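Hypothetical protein yxiM (Bacillus subtilis, PDB 2O14) is an uncharacterized protein of the GDSL lipolytic enzyme family that probably acts as an ester hydrolase and carries a galactose-binding-like beta domain. Local coordinates at residues E90-L95 with G118-F123. Numbering follows the deposited sequence.
Sequences EVKVTL and GAEDTF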
loop_
_atom_site.group_PDB
_atom_site.type_symbol
_atom_site.label_atom_id
_atom_site.label_comp_id
_atom_site.label_asym_id
_atom_site.label_seq_id
_atom_site.Cartn_x
_atom_site.Cartn_y
_atom_site.Cartn_z
ATOM N N GLU A 90 -8.943 -14.397 0.149
ATOM C CA GLU A 90 -8.048 -13.719 1.063
ATOM C C GLU A 90 -6.704 -14.372 0.810
ATOM O O GLU A 90 -6.598 -15.597 0.832
ATOM C CB GLU A 90 -8.454 -13.954 2.517
ATOM C CG GLU A 90 -7.475 -13.343 3.521
ATOM C CD GLU A 90 -7.815 -13.682 4.963
ATOM O OE1 GLU A 90 -7.531 -14.822 5.402
ATOM O OE2 GLU A 90 -8.371 -12.803 5.655
ATOM N N VAL A 91 -5.684 -13.563 0.555
ATOM C CA VAL A 91 -4.357 -14.094 0.303
ATOM C C VAL A 91 -3.350 -13.592 1.332
ATOM O O VAL A 91 -3.100 -12.390 1.442
ATOM C CB VAL A 91 -3.856 -13.703 -1.102
ATOM C CG1 VAL A 91 -2.470 -14.300 -1.343
ATOM C CG2 VAL A 91 -4.827 -14.189 -2.152
ATOM N N LYS A 92 -2.787 -14.515 2.099
ATOM C CA LYS A 92 -1.786 -14.151 3.085
ATOM C C LYS A 92 -0.450 -14.467 2.428
ATOM O O LYS A 92 -0.215 -15.595 2.001
ATOM C CB LYS A 92 -1.948 -14.975 4.360
ATOM C CG LYS A 92 -0.875 -14.682 5.395
ATOM C CD LYS A 92 -0.797 -15.788 6.435
ATOM C CE LYS A 92 0.376 -15.585 7.379
ATOM N NZ LYS A 92 0.486 -16.719 8.343
ATOM N N VAL A 93 0.413 -13.463 2.338
ATOM C CA VAL A 93 1.716 -13.628 1.705
ATOM C C VAL A 93 2.849 -13.660 2.717
ATOM O O VAL A 93 2.880 -12.855 3.646
ATOM C CB VAL A 93 2.015 -12.470 0.723
ATOM C CG1 VAL A 93 3.372 -12.682 0.059
ATOM C CG2 VAL A 93 0.916 -12.365 -0.312
ATOM N N THR A 94 3.779 -14.591 2.525
ATOM C CA THR A 94 4.946 -14.715 3.393
ATOM C C THR A 94 6.158 -14.794 2.472
ATOM O O THR A 94 6.347 -15.788 1.774
ATOM C CB THR A 94 4.904 -15.999 4.247
ATOM O OG1 THR A 94 3.675 -16.050 4.984
ATOM C CG2 THR A 94 6.078 -16.015 5.223
ATOM N N LEU A 95 6.975 -13.746 2.472
ATOM C CA LEU A 95 8.154 -13.692 1.618
ATOM C C LEU A 95 9.354 -14.448 2.174
ATOM O O LEU A 95 9.334 -14.937 3.303
ATOM C CB LEU A 95 8.563 -12.229 1.382
ATOM C CG LEU A 95 7.518 -11.240 0.856
ATOM C CD1 LEU A 95 8.171 -9.878 0.610
ATOM C CD2 LEU A 95 6.907 -11.785 -0.433
ATOM N N GLY A 118 10.949 -12.878 5.525
ATOM C CA GLY A 118 9.720 -13.440 6.050
ATOM C C GLY A 118 8.597 -12.443 6.244
ATOM O O GLY A 118 7.626 -12.728 6.946
ATOM N N ALA A 119 8.722 -11.276 5.620
ATOM C CA ALA A 119 7.697 -10.243 5.721
ATOM C C ALA A 119 6.348 -10.834 5.348
ATOM O O ALA A 119 6.252 -11.639 4.424
ATOM C CB ALA A 119 8.029 -9.091 4.796
ATOM N N GLU A 120 5.304 -10.429 6.061
ATOM C CA GLU A 120 3.973 -10.947 5.788
ATOM C C GLU A 120 2.939 -9.844 5.687
ATOM O O GLU A 120 3.103 -8.763 6.251
ATOM C CB GLU A 120 3.544 -11.908 6.894
ATOM C CG GLU A 120 4.570 -12.960 7.253
ATOM C CD GLU A 120 4.043 -13.934 8.291
ATOM O OE1 GLU A 120 3.194 -14.783 7.938
ATOM O OE2 GLU A 120 4.472 -13.842 9.461
ATOM N N ASP A 121 1.873 -10.122 4.948
ATOM C CA ASP A 121 0.774 -9.185 4.796
ATOM C C ASP A 121 -0.363 -9.974 4.185
ATOM O O ASP A 121 -0.156 -11.087 3.695
ATOM C CB ASP A 121 1.131 -8.019 3.874
ATOM C CG ASP A 121 0.308 -6.776 4.177
ATOM O OD1 ASP A 121 -0.798 -6.907 4.752
ATOM O OD2 ASP A 121 0.768 -5.669 3.840
ATOM N N THR A 122 -1.555 -9.396 4.206
ATOM C CA THR A 122 -2.728 -10.063 3.669
ATOM C C THR A 122 -3.553 -9.105 2.821
ATOM O O THR A 122 -3.653 -7.921 3.131
ATOM C CB THR A 122 -3.614 -10.591 4.816
ATOM O OG1 THR A 122 -2.859 -11.515 5.607
ATOM C CG2 THR A 122 -4.843 -11.290 4.270
ATOM N N PHE A 123 -4.140 -9.614 1.746
ATOM C CA PHE A 123 -4.979 -8.778 0.894
ATOM C C PHE A 123 -6.090 -9.621 0.291
ATOM O O PHE A 123 -5.977 -10.842 0.201
ATOM C CB PHE A 123 -4.143 -8.123 -0.211
ATOM C CG PHE A 123 -3.576 -9.097 -1.204
ATOM C CD1 PHE A 123 -4.264 -9.395 -2.372
ATOM C CD2 PHE A 123 -2.349 -9.711 -0.971
ATOM C CE1 PHE A 123 -3.735 -10.290 -3.303
ATOM C CE2 PHE A 123 -1.808 -10.610 -1.892
ATOM C CZ PHE A 123 -2.505 -10.899 -3.060
HETATM O O HOH W 1 3.526 -17.576 7.589
#
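V91 and F123 form a hydrogen-bonded pair in an antiparallel beta ladder. The ladder joins strands 87-95 and 120-127 in the galactose-binding-like domain, a beta sandwich. V91 N gives F123 O a bond of 2.8 Å, and V93 N binds D121 O equally closely. L95 N adds one more bond, to A119 O, just before strand 120-127 begins. The tight side carries V91, V93 and F123. With CG between its own backbone N and carbonyl carbon (chi1 66°), the F123 ring starts out toward strand 87-95. V91 CB lies over one ring face, 3.9 Å from the F123 centroid, in a CH-pi contact. V93 CG2 meets the ring edge at CE2, 3.6 Å away. V111 of strand 108-115 also touches F123, so this face packs into the sandwich. The other side carries K92, T94, E120 and T122 and is more polar. T122 is exposed, K92 and E120 are partly so, and a water joins K92, T94 and E120. K92 runs extended and crosses E120 obliquely; K92 NZ forms a long salt bridge of 3.4 Å with E120 OE1. E120 OE2 forms a second salt bridge, with K63 NZ. An alanine in place of E120 would probably leave K92 and K63 without their shared carboxylate and the bridging water less firmly held. That water accepts from K92 NZ, hydrogen-bonds T94 OG1, and donates to E120 OE1 at 2.8 Å.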